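Local structure of invasin (1P9H) at residues V113-T124 with A127-N138; A62-A73 with A76-A87. The protein binds collagen through the head domain, present here with the start of the stalk, of a trimeric outer-membrane adhesin that promotes attachment to and invasion of eukaryotic cells. All coordinates share one frame; numbering follows the deposited sequence.

Interaction 1. Residues V113-T124 with A127-N138; sequences VAIGARASTSDT and AVGFNSKADAKN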
loop_
_atom_site.group_PDB
_atom_site.type_symbol
_atom_site.label_atom_id
_atom_site.label_comp_id
_atom_site.label_asym_id
_atom_site.label_seq_id
_atom_site.Cartn_x
_atom_site.Cartn_y
_atom_site.Cartn_z
ATOM N N VAL A 113 3.924 7.845 -2.765
ATOM C CA VAL A 113 2.895 6.941 -2.259
ATOM C C VAL A 113 2.927 6.994 -0.731
ATOM O O VAL A 113 3.967 6.743 -0.123
ATOM C CB VAL A 113 3.157 5.474 -2.696
ATOM C CG1 VAL A 113 2.182 4.530 -1.989
ATOM C CG2 VAL A 113 3.027 5.341 -4.205
ATOM N N ALA A 114 1.803 7.343 -0.111
ATOM C CA ALA A 114 1.724 7.385 1.351
ATOM C C ALA A 114 0.456 6.652 1.767
ATOM O O ALA A 114 -0.650 7.123 1.512
ATOM C CB ALA A 114 1.699 8.829 1.851
ATOM N N ILE A 115 0.630 5.495 2.400
ATOM C CA ILE A 115 -0.495 4.662 2.827
ATOM C C ILE A 115 -0.492 4.475 4.340
ATOM O O ILE A 115 0.476 3.967 4.908
ATOM C CB ILE A 115 -0.415 3.266 2.165
ATOM C CG1 ILE A 115 -0.215 3.404 0.651
ATOM C CG2 ILE A 115 -1.677 2.472 2.470
ATOM C CD1 ILE A 115 -1.338 4.136 -0.069
ATOM N N GLY A 116 -1.582 4.880 4.985
ATOM C CA GLY A 116 -1.685 4.755 6.427
ATOM C C GLY A 116 -1.922 6.113 7.052
ATOM O O GLY A 116 -1.513 7.132 6.495
ATOM N N ALA A 117 -2.598 6.147 8.194
ATOM C CA ALA A 117 -2.844 7.423 8.849
ATOM C C ALA A 117 -1.496 8.047 9.204
ATOM O O ALA A 117 -0.586 7.354 9.667
ATOM C CB ALA A 117 -3.686 7.221 10.107
ATOM N N ARG A 118 -1.372 9.349 8.960
ATOM C CA ARG A 118 -0.151 10.103 9.241
ATOM C C ARG A 118 1.070 9.695 8.420
ATOM O O ARG A 118 2.175 10.183 8.670
ATOM C CB ARG A 118 0.182 10.039 10.737
ATOM C CG ARG A 118 -0.832 10.752 11.612
ATOM C CD ARG A 118 -0.430 10.705 13.077
ATOM N NE ARG A 118 -1.395 11.387 13.935
ATOM C CZ ARG A 118 -1.309 11.434 15.260
ATOM N NH1 ARG A 118 -0.299 10.838 15.882
ATOM N NH2 ARG A 118 -2.229 12.079 15.964
ATOM N N ALA A 119 0.889 8.809 7.447
ATOM C CA ALA A 119 2.011 8.408 6.602
ATOM C C ALA A 119 2.397 9.634 5.781
ATOM O O ALA A 119 1.531 10.398 5.354
ATOM C CB ALA A 119 1.603 7.262 5.682
ATOM N N SER A 120 3.696 9.816 5.566
ATOM C CA SER A 120 4.195 10.962 4.817
ATOM C C SER A 120 5.381 10.589 3.945
ATOM O O SER A 120 6.274 9.859 4.378
ATOM C CB SER A 120 4.613 12.071 5.789
ATOM O OG SER A 120 5.262 13.136 5.115
ATOM N N THR A 121 5.391 11.086 2.714
ATOM C CA THR A 121 6.494 10.805 1.815
ATOM C C THR A 121 6.902 12.000 0.980
ATOM O O THR A 121 6.075 12.845 0.614
ATOM C CB THR A 121 6.171 9.651 0.836
ATOM O OG1 THR A 121 7.311 9.414 -0.005
ATOM C CG2 THR A 121 4.986 10.005 -0.050
ATOM N N SER A 122 8.203 12.102 0.742
ATOM C CA SER A 122 8.733 13.178 -0.072
ATOM C C SER A 122 8.587 12.692 -1.504
ATOM O O SER A 122 8.120 11.575 -1.738
ATOM C CB SER A 122 10.205 13.428 0.264
ATOM O OG SER A 122 10.700 14.556 -0.437
ATOM N N ASP A 123 8.984 13.524 -2.457
ATOM C CA ASP A 123 8.880 13.179 -3.870
ATOM C C ASP A 123 9.323 11.762 -4.213
ATOM O O ASP A 123 10.316 11.258 -3.689
ATOM C CB ASP A 123 9.708 14.150 -4.714
ATOM C CG ASP A 123 9.248 15.582 -4.580
ATOM O OD1 ASP A 123 9.173 16.079 -3.439
ATOM O OD2 ASP A 123 8.972 16.213 -5.620
ATOM N N THR A 124 8.558 11.124 -5.091
ATOM C CA THR A 124 8.885 9.788 -5.590
ATOM C C THR A 124 9.225 8.742 -4.533
ATOM O O THR A 124 9.925 7.769 -4.819
ATOM C CB THR A 124 10.067 9.887 -6.575
ATOM O OG1 THR A 124 9.983 11.130 -7.281
ATOM C CG2 THR A 124 10.027 8.760 -7.585
ATOM N N ALA A 127 5.792 5.453 1.532
ATOM C CA ALA A 127 5.636 5.370 2.976
ATOM C C ALA A 127 4.380 4.553 3.239
ATOM O O ALA A 127 3.291 4.932 2.816
ATOM C CB ALA A 127 5.494 6.770 3.584
ATOM N N VAL A 128 4.542 3.413 3.902
ATOM C CA VAL A 128 3.403 2.565 4.231
ATOM C C VAL A 128 3.461 2.241 5.715
ATOM O O VAL A 128 4.446 1.682 6.199
ATOM C CB VAL A 128 3.410 1.241 3.439
ATOM C CG1 VAL A 128 2.165 0.429 3.789
ATOM C CG2 VAL A 128 3.433 1.520 1.945
ATOM N N GLY A 129 2.402 2.600 6.433
ATOM C CA GLY A 129 2.350 2.349 7.859
ATOM C C GLY A 129 1.967 3.598 8.622
ATOM O O GLY A 129 2.226 4.718 8.175
ATOM N N PHE A 130 1.338 3.413 9.776
ATOM C CA PHE A 130 0.938 4.540 10.599
ATOM C C PHE A 130 2.174 5.358 10.970
ATOM O O PHE A 130 3.148 4.824 11.494
ATOM C CB PHE A 130 0.230 4.031 11.861
ATOM C CG PHE A 130 -0.305 5.123 12.743
ATOM C CD1 PHE A 130 0.523 5.774 13.650
ATOM C CD2 PHE A 130 -1.641 5.502 12.663
ATOM C CE1 PHE A 130 0.027 6.790 14.470
ATOM C CE2 PHE A 130 -2.146 6.516 13.477
ATOM C CZ PHE A 130 -1.310 7.159 14.381
ATOM N N ASN A 131 2.127 6.653 10.675
ATOM C CA ASN A 131 3.223 7.571 10.979
ATOM C C ASN A 131 4.554 7.237 10.302
ATOM O O ASN A 131 5.616 7.642 10.779
ATOM C CB ASN A 131 3.423 7.666 12.497
ATOM C CG ASN A 131 4.260 8.865 12.899
ATOM O OD1 ASN A 131 4.020 9.982 12.435
ATOM N ND2 ASN A 131 5.239 8.643 13.769
ATOM N N SER A 132 4.503 6.496 9.198
ATOM C CA SER A 132 5.721 6.167 8.460
ATOM C C SER A 132 6.191 7.451 7.780
ATOM O O SER A 132 5.372 8.287 7.386
ATOM C CB SER A 132 5.445 5.072 7.420
ATOM O OG SER A 132 4.411 5.437 6.522
ATOM N N LYS A 133 7.504 7.615 7.644
ATOM C CA LYS A 133 8.054 8.826 7.044
ATOM C C LYS A 133 9.206 8.571 6.076
ATOM O O LYS A 133 10.296 8.172 6.485
ATOM C CB LYS A 133 8.551 9.773 8.145
ATOM C CG LYS A 133 7.501 10.211 9.155
ATOM C CD LYS A 133 8.161 10.990 10.290
ATOM C CE LYS A 133 7.161 11.402 11.358
ATOM N NZ LYS A 133 6.180 12.397 10.849
ATOM N N ALA A 134 8.956 8.806 4.793
ATOM C CA ALA A 134 9.972 8.647 3.757
ATOM C C ALA A 134 10.392 10.076 3.432
ATOM O O ALA A 134 9.990 10.640 2.412
ATOM C CB ALA A 134 9.370 7.972 2.532
ATOM N N ASP A 135 11.199 10.656 4.315
ATOM C CA ASP A 135 11.640 12.042 4.173
ATOM C C ASP A 135 12.624 12.327 3.053
ATOM O O ASP A 135 12.640 13.431 2.509
ATOM C CB ASP A 135 12.228 12.545 5.493
ATOM C CG ASP A 135 11.172 12.761 6.565
ATOM O OD1 ASP A 135 9.965 12.629 6.265
ATOM O OD2 ASP A 135 11.551 13.071 7.711
ATOM N N ALA A 136 13.458 11.352 2.715
ATOM C CA ALA A 136 14.416 11.547 1.638
ATOM C C ALA A 136 13.695 11.262 0.330
ATOM O O ALA A 136 12.862 10.361 0.260
ATOM C CB ALA A 136 15.602 10.603 1.807
ATOM N N LYS A 137 13.981 12.042 -0.705
ATOM C CA LYS A 137 13.333 11.794 -1.984
ATOM C C LYS A 137 13.682 10.374 -2.423
ATOM O O LYS A 137 14.783 9.889 -2.164
ATOM C CB LYS A 137 13.796 12.811 -3.031
ATOM C CG LYS A 137 13.343 14.237 -2.741
ATOM C CD LYS A 137 13.646 15.161 -3.910
ATOM C CE LYS A 137 13.122 16.566 -3.656
ATOM N NZ LYS A 137 13.343 17.460 -4.827
ATOM N N ASN A 138 12.721 9.710 -3.057
ATOM C CA ASN A 138 12.888 8.345 -3.543
ATOM C C ASN A 138 13.088 7.295 -2.451
ATOM O O ASN A 138 13.361 6.139 -2.758
ATOM C CB ASN A 138 14.055 8.272 -4.531
ATOM C CG ASN A 138 13.879 9.214 -5.706
ATOM O OD1 ASN A 138 13.821 10.429 -5.534
ATOM N ND2 ASN A 138 13.792 8.656 -6.906
HETATM O O HOH W 1 4.532 11.038 9.232
HETATM O O HOH W 2 7.963 12.721 4.293
HETATM O O HOH W 3 13.061 15.817 1.094
HETATM O O HOH W 4 10.705 5.176 -3.894
HETATM O O HOH W 5 12.607 12.472 -6.870
#
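Ala114 and Ile115 lie parallel to Ala127 and Val128, and after a type II turn in each segment Ser120 and Thr121 pair in the same sense with Lys133 and Ala134, so that two successive coils of a left-handed parallel beta-roll stack through eight backbone hydrogen bonds. Inside the coil the side chains are small. The methyl of Ala127 reaches across to Ser120 O (3.3 Å), and Ala119 CB rests against Ser132 OG at 3.5 Å. That hydroxyl stands between its own backbone N and carbonyl carbon (chi1 56°), which turns it back to Gly129 O at 2.8 Å; Ser132 N reaches the same oxygen from the same face, and the two bonds together hold the turn. On the turn's outer side Phe130 lays one ring face over Ala117 O, while its CD2 meets Ala117 CB at 3.7 Å. Arg118 runs alongside, extended, its CD 3.9 Å from Phe130 CZ and its guanidinium plane 42° from the ring. At the wetter edge a water accepts a hydrogen bond from Lys133 NZ and lies 2.6 Å from Arg118 O, one of several acceptors within its reach. Further along, Asn138 N donates to Asp123 O at 2.9 Å, carrying the pairing past the second strands. Strand 100-102 flanks 113-115 on one side, and on the face carrying Ile115 and Val128, turned toward the trimer's other chains, Ile115 packs on Ile115 of both other subunits, while strand 147-148 continues the second sheet beyond 133-134.

Interaction 2. Residues A62-A73 with A76-A87; sequences ATAEAAKGAAVA and AGSIATGVNSVA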
loop_
_atom_site.group_PDB
_atom_site.type_symbol
_atom_site.label_atom_id
_atom_site.label_comp_id
_atom_site.label_asym_id
_atom_site.label_seq_id
_atom_site.Cartn_x
_atom_site.Cartn_y
_atom_site.Cartn_z
ATOM N N ALA A 62 -17.196 16.607 2.825
ATOM C CA ALA A 62 -17.147 17.972 3.330
ATOM C C ALA A 62 -15.801 18.619 3.018
ATOM O O ALA A 62 -14.753 18.083 3.371
ATOM C CB ALA A 62 -17.388 17.980 4.834
ATOM N N THR A 63 -15.872 19.756 2.319
ATOM C CA THR A 63 -14.735 20.580 1.875
ATOM C C THR A 63 -13.654 19.885 1.050
ATOM O O THR A 63 -12.570 20.430 0.850
ATOM C CB THR A 63 -14.042 21.313 3.061
ATOM O OG1 THR A 63 -13.471 20.364 3.969
ATOM C CG2 THR A 63 -15.047 22.190 3.798
ATOM N N ALA A 64 -13.964 18.701 0.536
ATOM C CA ALA A 64 -13.004 17.929 -0.252
ATOM C C ALA A 64 -12.704 18.694 -1.541
ATOM O O ALA A 64 -13.596 19.324 -2.109
ATOM C CB ALA A 64 -13.577 16.558 -0.586
ATOM N N GLU A 65 -11.456 18.658 -2.000
ATOM C CA GLU A 65 -11.113 19.344 -3.240
ATOM C C GLU A 65 -10.134 18.584 -4.124
ATOM O O GLU A 65 -9.078 18.143 -3.668
ATOM C CB GLU A 65 -10.531 20.745 -2.976
ATOM C CG GLU A 65 -10.204 21.487 -4.285
ATOM C CD GLU A 65 -9.615 22.873 -4.085
ATOM O OE1 GLU A 65 -10.151 23.640 -3.265
ATOM O OE2 GLU A 65 -8.624 23.199 -4.772
ATOM N N ALA A 66 -10.514 18.428 -5.388
ATOM C CA ALA A 66 -9.680 17.790 -6.405
ATOM C C ALA A 66 -9.410 18.987 -7.312
ATOM O O ALA A 66 -10.283 19.407 -8.070
ATOM C CB ALA A 66 -10.465 16.711 -7.146
ATOM N N ALA A 67 -8.200 19.531 -7.221
ATOM C CA ALA A 67 -7.832 20.742 -7.951
ATOM C C ALA A 67 -7.491 20.679 -9.430
ATOM O O ALA A 67 -7.734 21.645 -10.157
ATOM C CB ALA A 67 -6.694 21.440 -7.208
ATOM N N LYS A 68 -6.928 19.571 -9.890
ATOM C CA LYS A 68 -6.543 19.491 -11.289
ATOM C C LYS A 68 -7.098 18.298 -12.048
ATOM O O LYS A 68 -7.836 17.476 -11.498
ATOM C CB LYS A 68 -5.015 19.535 -11.399
ATOM C CG LYS A 68 -4.417 20.844 -10.879
ATOM C CD LYS A 68 -2.913 20.916 -11.078
ATOM C CE LYS A 68 -2.374 22.262 -10.610
ATOM N NZ LYS A 68 -0.905 22.390 -10.823
ATOM N N GLY A 69 -6.738 18.229 -13.325
ATOM C CA GLY A 69 -7.199 17.169 -14.197
ATOM C C GLY A 69 -7.219 15.757 -13.648
ATOM O O GLY A 69 -6.204 15.238 -13.186
ATOM N N ALA A 70 -8.400 15.148 -13.706
ATOM C CA ALA A 70 -8.631 13.774 -13.277
ATOM C C ALA A 70 -8.264 13.421 -11.837
ATOM O O ALA A 70 -8.279 12.245 -11.474
ATOM C CB ALA A 70 -7.925 12.822 -14.238
ATOM N N ALA A 71 -7.948 14.419 -11.018
ATOM C CA ALA A 71 -7.594 14.158 -9.625
ATOM C C ALA A 71 -8.798 13.609 -8.860
ATOM O O ALA A 71 -9.946 13.854 -9.231
ATOM C CB ALA A 71 -7.083 15.433 -8.963
ATOM N N VAL A 72 -8.528 12.872 -7.788
ATOM C CA VAL A 72 -9.582 12.269 -6.977
ATOM C C VAL A 72 -9.363 12.579 -5.503
ATOM O O VAL A 72 -8.291 12.317 -4.962
ATOM C CB VAL A 72 -9.594 10.729 -7.154
ATOM C CG1 VAL A 72 -10.656 10.095 -6.254
ATOM C CG2 VAL A 72 -9.853 10.377 -8.611
ATOM N N ALA A 73 -10.381 13.142 -4.859
ATOM C CA ALA A 73 -10.301 13.465 -3.441
ATOM C C ALA A 73 -11.568 12.977 -2.760
ATOM O O ALA A 73 -12.666 13.425 -3.082
ATOM C CB ALA A 73 -10.147 14.974 -3.245
ATOM N N ALA A 76 -13.398 14.091 4.223
ATOM C CA ALA A 76 -13.553 15.448 4.724
ATOM C C ALA A 76 -12.211 16.164 4.731
ATOM O O ALA A 76 -11.230 15.662 5.279
ATOM C CB ALA A 76 -14.139 15.426 6.130
ATOM N N GLY A 77 -12.170 17.339 4.114
ATOM C CA GLY A 77 -10.938 18.105 4.081
ATOM C C GLY A 77 -9.825 17.502 3.247
ATOM O O GLY A 77 -8.684 17.963 3.316
ATOM N N SER A 78 -10.136 16.475 2.460
ATOM C CA SER A 78 -9.118 15.852 1.621
ATOM C C SER A 78 -8.723 16.812 0.503
ATOM O O SER A 78 -9.536 17.622 0.051
ATOM C CB SER A 78 -9.634 14.532 1.034
ATOM O OG SER A 78 -10.761 14.742 0.207
ATOM N N ILE A 79 -7.475 16.722 0.062
ATOM C CA ILE A 79 -6.963 17.604 -0.981
ATOM C C ILE A 79 -6.091 16.860 -1.980
ATOM O O ILE A 79 -5.131 16.204 -1.594
ATOM C CB ILE A 79 -6.087 18.730 -0.376
ATOM C CG1 ILE A 79 -6.874 19.504 0.682
ATOM C CG2 ILE A 79 -5.616 19.664 -1.482
ATOM C CD1 ILE A 79 -6.025 20.467 1.504
ATOM N N ALA A 80 -6.439 16.963 -3.258
ATOM C CA ALA A 80 -5.661 16.357 -4.337
ATOM C C ALA A 80 -5.316 17.563 -5.201
ATOM O O ALA A 80 -6.133 18.015 -6.003
ATOM C CB ALA A 80 -6.508 15.359 -5.117
ATOM N N THR A 81 -4.099 18.070 -5.014
ATOM C CA THR A 81 -3.613 19.254 -5.714
ATOM C C THR A 81 -2.987 18.988 -7.082
ATOM O O THR A 81 -2.992 19.860 -7.951
ATOM C CB THR A 81 -2.562 19.991 -4.850
ATOM O OG1 THR A 81 -3.049 20.128 -3.510
ATOM C CG2 THR A 81 -2.278 21.372 -5.413
ATOM N N GLY A 82 -2.449 17.789 -7.268
ATOM C CA GLY A 82 -1.804 17.448 -8.523
ATOM C C GLY A 82 -2.624 16.812 -9.621
ATOM O O GLY A 82 -3.681 16.227 -9.385
ATOM N N VAL A 83 -2.125 16.949 -10.845
ATOM C CA VAL A 83 -2.773 16.350 -11.997
ATOM C C VAL A 83 -2.734 14.845 -11.737
ATOM O O VAL A 83 -1.698 14.306 -11.342
ATOM C CB VAL A 83 -1.996 16.661 -13.290
ATOM C CG1 VAL A 83 -2.612 15.921 -14.469
ATOM C CG2 VAL A 83 -1.999 18.162 -13.540
ATOM N N ASN A 84 -3.867 14.182 -11.935
ATOM C CA ASN A 84 -3.972 12.738 -11.731
ATOM C C ASN A 84 -3.652 12.251 -10.321
ATOM O O ASN A 84 -3.398 11.064 -10.133
ATOM C CB ASN A 84 -3.065 11.985 -12.710
ATOM C CG ASN A 84 -3.473 12.178 -14.151
ATOM O OD1 ASN A 84 -4.658 12.214 -14.471
ATOM N ND2 ASN A 84 -2.487 12.284 -15.036
ATOM N N SER A 85 -3.651 13.143 -9.335
ATOM C CA SER A 85 -3.357 12.724 -7.969
ATOM C C SER A 85 -4.593 12.121 -7.308
ATOM O O SER A 85 -5.725 12.375 -7.726
ATOM C CB SER A 85 -2.829 13.896 -7.136
ATOM O OG SER A 85 -3.779 14.937 -7.027
ATOM N N VAL A 86 -4.366 11.317 -6.275
ATOM C CA VAL A 86 -5.449 10.648 -5.566
ATOM C C VAL A 86 -5.243 10.764 -4.062
ATOM O O VAL A 86 -4.198 10.377 -3.542
ATOM C CB VAL A 86 -5.503 9.149 -5.941
ATOM C CG1 VAL A 86 -6.667 8.475 -5.228
ATOM C CG2 VAL A 86 -5.637 8.992 -7.459
ATOM N N ALA A 87 -6.241 11.297 -3.368
ATOM C CA ALA A 87 -6.163 11.457 -1.918
ATOM C C ALA A 87 -7.461 10.987 -1.281
ATOM O O ALA A 87 -8.522 11.544 -1.549
ATOM C CB ALA A 87 -5.915 12.920 -1.566
HETATM O O HOH W 6 -9.932 20.130 1.038
#
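Glu65 and Ala66 run parallel to Ile79 and Ala80, and Val72 and Ala73 to Val86 and Ala87, so each of two consecutive coils contributes one strand to each of two sheets, a coil-on-coil step of the left-handed parallel beta-roll of the YadA head. The tight part is the narrow interior between those sheets, filled almost entirely by methyl groups. Ala80 CB sits at its middle, 3.5 Å from Val72 O and 3.9 Å from Ala71 CB, with the methyl of Ala73 just beyond. Ser78 brings a hydroxyl into this cluster: with OG between backbone N and carbonyl carbon (chi1 62°), it lies 3.4 Å from Ala64 CB and touches Ala73 CB as well, its own hydrogen bond going to Gly75 O. Backbone bonds seal both strand pairs, Ala80 N to Glu65 O on one side and Ala87 N to Val72 O on the other. On the solvent side, where Lys68 and Ile79 are exposed, a single lysine chain replaces the interlocked methyls. Lys68 stretches, extended, over the neighbouring turn, CD 3.3 Å from Thr81 O, and crosses Val83 at about a right angle, meeting Val83 CG2 with the same carbon. The backbone N of Lys68, by contrast, is buried by the contact and has no partner. In the type II turn from Gly82 to Ser85, Ser85 OG and Ser85 N both reach Gly82 O from one face of its plane. At the opposite end of the coil a water bridges Thr63 O and Ser78 O, donating to each at 2.7 Å. Strand 51-52 extends the sheet beyond 65-66 and strand 93-94 beyond 79-80, while at the trimer interface Val86 packs on Tyr102 of the third subunit.

In the fold
The two contacts repeat one design at different heights of the same roll. Interaction 2 comes first in the chain, and interaction 1 opens only after further coils have been laid down; their centres are 18 Å apart and their nearest atoms about 7 Å, without touching. Both draw on the same two parallel sheets, one running through strands 72-74, 86-88, 113-115 and 126-128, the other through 65-66, 79-80, 120-121 and 133-134. Both also touch the third subunit. Coil-on-coil stacking of this kind builds the oval head from short sequence repeats, and three such rolls side by side form the trimeric collagen-binding domain that precedes the coiled-coil stalk.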